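Local coordinates for isomaltodextranase (Arthrobacter globiformis, PDB 5AWO), which hydrolyses alpha-1,6-glucosidic linkages in dextran-like polysaccharides, removing successive isomaltose units from the non-reducing ends of the chains, at residues G398-G403 with I462-P467; G433-D438 with H442-M447. One frame throughout, in Å; residues are numbered along the deposited sequence.

Contact 1 (G398-G403 with I462-P467); sequences GQLPDG and IFRVTP
Arg464 and Leu400 carry most of the surface buried here, and they meet as a charged tip against a branched aliphatic group. Arg464 NH1 lies 3.6 Å from Leu400 CG and 3.7 Å from Leu400 CD2, an oblique approach in which the methine and one methyl pack beside the nitrogen. The arginine reaches this spot by folding rather than stretching: its chain is kinked at chi2 (75°) and again at chi3 (72°), which swings the guanidinium off the strand and across to the turn. Both terminal nitrogens have polar partners. NH2 makes a salt bridge to Asp370 of the helix 362-370, NH1 bonds to Ser404 OG, and a water bridges the two segments, accepting from Arg464 NH1 at 2.9 Å and donating to Asp402 OD2 at 2.8 Å. The opposite charges of Asp402 and Arg464 probably attract without touching, linked by the water and by Ser404 OG, which also bonds Asp402 OD1.

Strands 395-399 and 460-466 belong to the antiparallel sheet of the C-terminal beta-sandwich domain found in this glycoside hydrolase family, but they are not neighbours, since strand 405-410 runs between them. What touches strand 460-466 is the type I beta turn from Leu400 to Gly403, closed by Gly403 N to Leu400 O at 2.9 Å, which links strand 395-399 to strand 405-410.

Gly403 supplies the second meeting point, its carbonyl O resting 3.8 Å from Pro467 CD and nearly as close to CG. The same oxygen accepts a nearly straight bond (166°) from Gln399 NE2 at 3.2 Å; the donor stands above the carbonyl plane, while the oxygen lies close to the plane of the Gln399 amide. Gln399 NE2 also bonds to the backbone O of Arg475, tying the turn to strand 473-477.

Contact 2 (G433-D438 with H442-M447); sequences GGNVRD and HRNLGM
The side chains of Asn435 and Asn444 cross at about a right angle, with their amide planes 65° apart, and Asn435 ND2 donates to Asn444 OD1 at 2.9 Å. The donor is tilted from the carbonyl plane, and Gly446 N reaches the same oxygen from the opposite face at 2.8 Å, closing an Asx turn. Gripped by two bonds from opposite faces, the Asn444 amide is probably restrained in its rotation.

Met447 is bent at chi2 (61°) and again at chi3, which lays the thioether along the partner backbone, SD 3.5 Å from Gly434 C and CE 3.4 Å from Asn435 N. Strands 434-438 and 443-446 form an antiparallel beta hairpin at the margin of the sheet, and a G1 beta bulge, with His442 and Arg443 both opposite Asp438, stands at its turn end. Leu445 N to Val436 O (2.8 Å) and Asp438 N to Arg443 O (3.0 Å) are among the ladder bonds; Val436 CG1 meets Leu445 CD1 obliquely.

Arg437 extends from CG to NE and spreads its guanidinium across the other strand, with Arg443 N above one face, offset toward the rim, and NH2 3.7 Å from His442 CB. Glu363 ties the two together: OE1 forms a salt bridge with Arg437 NE, and OE2 is hydrogen-bonded to His442 ND1. A leucine in place of Arg437 would probably leave Glu363 without the guanidinium, though still bonded to His442, and uncover the backbone at His442 and Arg443.

How the contacts relate
Contact 1 and contact 2 lie in the same antiparallel sheet of the C-terminal beta-sandwich domain, their centres 11 Å apart, and both are remote from the active site. Along the chain, the hairpin of contact 2 is nested inside the loop that contact 1 closes. Strand 460-466, returning after the hairpin, slots in between strands 405-410 and 434-438, so one strand serves both contacts. Thr466 N lies 2.8 Å from Asn435 O, a probable hydrogen bond, and Phe463 packs on Val436. Sequence-distant strands are thereby stitched into one sheet, with the hairpin's second strand at its margin and the helix 362-370 reached from both contacts.

Contact 1 (G398-G403 with I462-P467)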
loop_
_atom_site.group_PDB
_atom_site.type_symbol
_atom_site.label_atom_id
_atom_site.label_comp_id
_atom_site.label_asym_id
_atom_site.label_seq_id
_atom_site.Cartn_x
_atom_site.Cartn_y
_atom_site.Cartn_z
ATOM N N GLY A 398 -8.998 0.836 -11.373
ATOM C CA GLY A 398 -8.751 -0.440 -10.751
ATOM C C GLY A 398 -10.018 -1.252 -10.714
ATOM O O GLY A 398 -11.120 -0.717 -10.758
ATOM N N GLN A 399 -9.841 -2.576 -10.588
ATOM C CA GLN A 399 -10.957 -3.494 -10.613
ATOM C C GLN A 399 -11.205 -4.065 -9.266
ATOM O O GLN A 399 -10.265 -4.417 -8.536
ATOM C CB GLN A 399 -10.670 -4.631 -11.591
ATOM C CG GLN A 399 -11.885 -5.479 -11.891
ATOM C CD GLN A 399 -11.669 -6.371 -13.112
ATOM O OE1 GLN A 399 -10.529 -6.708 -13.500
ATOM N NE2 GLN A 399 -12.782 -6.720 -13.757
ATOM N N LEU A 400 -12.476 -4.184 -8.909
ATOM C CA LEU A 400 -12.883 -4.798 -7.684
ATOM C C LEU A 400 -13.062 -6.314 -7.881
ATOM O O LEU A 400 -13.262 -6.761 -9.015
ATOM C CB LEU A 400 -14.191 -4.180 -7.173
ATOM C CG LEU A 400 -14.233 -2.712 -6.684
ATOM C CD1 LEU A 400 -13.128 -2.492 -5.674
ATOM C CD2 LEU A 400 -14.128 -1.706 -7.798
ATOM N N PRO A 401 -13.053 -7.050 -6.771
ATOM C CA PRO A 401 -13.219 -8.514 -6.869
ATOM C C PRO A 401 -14.481 -8.948 -7.602
ATOM O O PRO A 401 -14.434 -9.956 -8.321
ATOM C CB PRO A 401 -13.196 -8.950 -5.417
ATOM C CG PRO A 401 -12.314 -7.937 -4.735
ATOM C CD PRO A 401 -12.732 -6.641 -5.392
ATOM N N ASP A 402 -15.576 -8.197 -7.481
ATOM C CA ASP A 402 -16.813 -8.550 -8.206
ATOM C C ASP A 402 -16.814 -8.192 -9.694
ATOM O O ASP A 402 -17.840 -8.369 -10.390
ATOM C CB ASP A 402 -18.054 -7.995 -7.485
ATOM C CG ASP A 402 -18.204 -6.483 -7.601
ATOM O OD1 ASP A 402 -17.410 -5.842 -8.313
ATOM O OD2 ASP A 402 -19.145 -5.961 -6.983
ATOM N N GLY A 403 -15.698 -7.669 -10.208
ATOM C CA GLY A 403 -15.556 -7.332 -11.591
ATOM C C GLY A 403 -15.887 -5.881 -11.967
ATOM O O GLY A 403 -15.602 -5.456 -13.081
ATOM N N ILE A 462 -14.773 10.800 -10.041
ATOM C CA ILE A 462 -14.583 9.388 -9.751
ATOM C C ILE A 462 -15.899 8.657 -9.965
ATOM O O ILE A 462 -16.996 9.147 -9.619
ATOM C CB ILE A 462 -13.975 9.171 -8.335
ATOM C CG1 ILE A 462 -13.402 7.782 -8.146
ATOM C CG2 ILE A 462 -14.941 9.537 -7.237
ATOM C CD1 ILE A 462 -12.537 7.620 -6.912
ATOM N N PHE A 463 -15.769 7.471 -10.566
ATOM C CA PHE A 463 -16.916 6.712 -11.075
ATOM C C PHE A 463 -16.835 5.271 -10.598
ATOM O O PHE A 463 -15.744 4.686 -10.497
ATOM C CB PHE A 463 -16.926 6.702 -12.608
ATOM C CG PHE A 463 -16.931 8.053 -13.248
ATOM C CD1 PHE A 463 -18.134 8.712 -13.535
ATOM C CD2 PHE A 463 -15.732 8.684 -13.559
ATOM C CE1 PHE A 463 -18.136 9.958 -14.113
ATOM C CE2 PHE A 463 -15.735 9.930 -14.133
ATOM C CZ PHE A 463 -16.934 10.555 -14.427
ATOM N N ARG A 464 -18.006 4.688 -10.317
ATOM C CA ARG A 464 -18.126 3.220 -10.263
ATOM C C ARG A 464 -18.607 2.793 -11.632
ATOM O O ARG A 464 -19.644 3.281 -12.095
ATOM C CB ARG A 464 -19.117 2.789 -9.185
ATOM C CG ARG A 464 -19.414 1.280 -9.152
ATOM C CD ARG A 464 -18.305 0.433 -8.566
ATOM N NE ARG A 464 -18.207 0.614 -7.133
ATOM C CZ ARG A 464 -17.901 -0.324 -6.234
ATOM N NH1 ARG A 464 -17.614 -1.555 -6.588
ATOM N NH2 ARG A 464 -17.840 -0.003 -4.968
ATOM N N VAL A 465 -17.866 1.884 -12.274
ATOM C CA VAL A 465 -18.222 1.326 -13.561
ATOM C C VAL A 465 -18.518 -0.167 -13.395
ATOM O O VAL A 465 -17.727 -0.927 -12.833
ATOM C CB VAL A 465 -17.102 1.539 -14.588
ATOM C CG1 VAL A 465 -17.495 0.947 -15.941
ATOM C CG2 VAL A 465 -16.761 3.030 -14.707
ATOM N N THR A 466 -19.724 -0.551 -13.820
ATOM C CA THR A 466 -20.219 -1.901 -13.587
ATOM C C THR A 466 -20.574 -2.566 -14.927
ATOM O O THR A 466 -21.654 -2.320 -15.491
ATOM C CB THR A 466 -21.451 -1.886 -12.660
ATOM O OG1 THR A 466 -21.178 -1.120 -11.468
ATOM C CG2 THR A 466 -21.848 -3.296 -12.230
ATOM N N PRO A 467 -19.654 -3.387 -15.458
ATOM C CA PRO A 467 -19.933 -4.171 -16.662
ATOM C C PRO A 467 -21.137 -5.083 -16.449
ATOM O O PRO A 467 -21.272 -5.662 -15.377
ATOM C CB PRO A 467 -18.663 -5.016 -16.820
ATOM C CG PRO A 467 -17.591 -4.153 -16.227
ATOM C CD PRO A 467 -18.249 -3.528 -15.043
HETATM O O HOH W 1 -17.668 -4.213 -5.378
#

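Contact 2 (G433-D438 with H442-M447)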
loop_
_atom_site.group_PDB
_atom_site.type_symbol
_atom_site.label_atom_id
_atom_site.label_comp_id
_atom_site.label_asym_id
_atom_site.label_seq_id
_atom_site.Cartn_x
_atom_site.Cartn_y
_atom_site.Cartn_z
ATOM N N GLY A 433 -18.558 -2.753 -22.253
ATOM C CA GLY A 433 -18.995 -1.455 -21.677
ATOM C C GLY A 433 -19.380 -1.637 -20.222
ATOM O O GLY A 433 -19.005 -2.625 -19.580
ATOM N N GLY A 434 -20.083 -0.655 -19.655
ATOM C CA GLY A 434 -20.538 -0.773 -18.293
ATOM C C GLY A 434 -21.439 0.362 -17.869
ATOM O O GLY A 434 -21.429 1.422 -18.498
ATOM N N ASN A 435 -22.236 0.103 -16.840
ATOM C CA ASN A 435 -23.027 1.144 -16.201
ATOM C C ASN A 435 -22.047 2.088 -15.489
ATOM O O ASN A 435 -21.111 1.615 -14.823
ATOM C CB ASN A 435 -23.989 0.554 -15.183
ATOM C CG ASN A 435 -24.685 1.618 -14.361
ATOM O OD1 ASN A 435 -24.182 2.050 -13.303
ATOM N ND2 ASN A 435 -25.825 2.090 -14.854
ATOM N N VAL A 436 -22.280 3.392 -15.629
ATOM C CA VAL A 436 -21.358 4.400 -15.052
ATOM C C VAL A 436 -22.119 5.235 -14.037
ATOM O O VAL A 436 -23.201 5.756 -14.348
ATOM C CB VAL A 436 -20.750 5.288 -16.150
ATOM C CG1 VAL A 436 -19.795 6.323 -15.547
ATOM C CG2 VAL A 436 -20.005 4.447 -17.166
ATOM N N ARG A 437 -21.579 5.334 -12.829
ATOM C CA ARG A 437 -22.159 6.172 -11.796
ATOM C C ARG A 437 -21.095 7.177 -11.327
ATOM O O ARG A 437 -19.990 6.783 -10.943
ATOM C CB ARG A 437 -22.615 5.314 -10.624
ATOM C CG ARG A 437 -23.362 6.060 -9.575
ATOM C CD ARG A 437 -24.042 5.143 -8.555
ATOM N NE ARG A 437 -24.551 5.944 -7.469
ATOM C CZ ARG A 437 -25.741 6.546 -7.474
ATOM N NH1 ARG A 437 -26.592 6.334 -8.480
ATOM N NH2 ARG A 437 -26.106 7.300 -6.448
ATOM N N ASP A 438 -21.452 8.465 -11.362
ATOM C CA ASP A 438 -20.618 9.567 -10.832
ATOM C C ASP A 438 -20.838 9.640 -9.321
ATOM O O ASP A 438 -21.949 9.833 -8.843
ATOM C CB ASP A 438 -21.021 10.868 -11.534
ATOM C CG ASP A 438 -20.203 12.063 -11.096
ATOM O OD1 ASP A 438 -19.876 12.133 -9.914
ATOM O OD2 ASP A 438 -19.929 12.929 -11.949
ATOM N N HIS A 442 -23.579 11.565 -7.292
ATOM C CA HIS A 442 -24.499 10.499 -6.901
ATOM C C HIS A 442 -25.538 10.312 -8.019
ATOM O O HIS A 442 -26.738 10.348 -7.768
ATOM C CB HIS A 442 -25.139 10.746 -5.541
ATOM C CG HIS A 442 -24.147 11.015 -4.462
ATOM N ND1 HIS A 442 -23.398 10.017 -3.885
ATOM C CD2 HIS A 442 -23.755 12.171 -3.883
ATOM C CE1 HIS A 442 -22.607 10.547 -2.970
ATOM N NE2 HIS A 442 -22.799 11.849 -2.952
ATOM N N ARG A 443 -25.044 10.062 -9.232
ATOM C CA ARG A 443 -25.874 10.096 -10.445
ATOM C C ARG A 443 -25.539 8.902 -11.333
ATOM O O ARG A 443 -24.382 8.663 -11.664
ATOM C CB ARG A 443 -25.614 11.384 -11.222
ATOM C CG ARG A 443 -26.395 11.471 -12.529
ATOM C CD ARG A 443 -26.138 12.734 -13.340
ATOM N NE ARG A 443 -26.755 13.916 -12.736
ATOM C CZ ARG A 443 -28.042 14.265 -12.861
ATOM N NH1 ARG A 443 -28.884 13.541 -13.601
ATOM N NH2 ARG A 443 -28.471 15.353 -12.253
ATOM N N ASN A 444 -26.571 8.171 -11.751
ATOM C CA ASN A 444 -26.429 7.097 -12.696
ATOM C C ASN A 444 -26.407 7.715 -14.076
ATOM O O ASN A 444 -27.360 8.409 -14.453
ATOM C CB ASN A 444 -27.657 6.190 -12.537
ATOM C CG ASN A 444 -27.608 4.944 -13.394
ATOM O OD1 ASN A 444 -26.708 4.741 -14.215
ATOM N ND2 ASN A 444 -28.621 4.089 -13.213
ATOM N N LEU A 445 -25.338 7.481 -14.834
ATOM C CA LEU A 445 -25.204 7.980 -16.195
ATOM C C LEU A 445 -25.606 6.916 -17.215
ATOM O O LEU A 445 -25.553 7.196 -18.419
ATOM C CB LEU A 445 -23.756 8.420 -16.486
ATOM C CG LEU A 445 -23.117 9.497 -15.600
ATOM C CD1 LEU A 445 -21.764 9.915 -16.164
ATOM C CD2 LEU A 445 -23.995 10.717 -15.470
ATOM N N GLY A 446 -25.954 5.728 -16.735
ATOM C CA GLY A 446 -26.407 4.639 -17.588
ATOM C C GLY A 446 -25.263 3.860 -18.218
ATOM O O GLY A 446 -24.093 4.010 -17.856
ATOM N N MET A 447 -25.614 3.014 -19.172
ATOM C CA MET A 447 -24.682 2.159 -19.882
ATOM C C MET A 447 -23.844 2.993 -20.833
ATOM O O MET A 447 -24.373 3.793 -21.594
ATOM C CB MET A 447 -25.488 1.129 -20.687
ATOM C CG MET A 447 -24.658 0.084 -21.394
ATOM S SD MET A 447 -23.664 -0.936 -20.287
ATOM C CE MET A 447 -24.709 -1.190 -18.867
#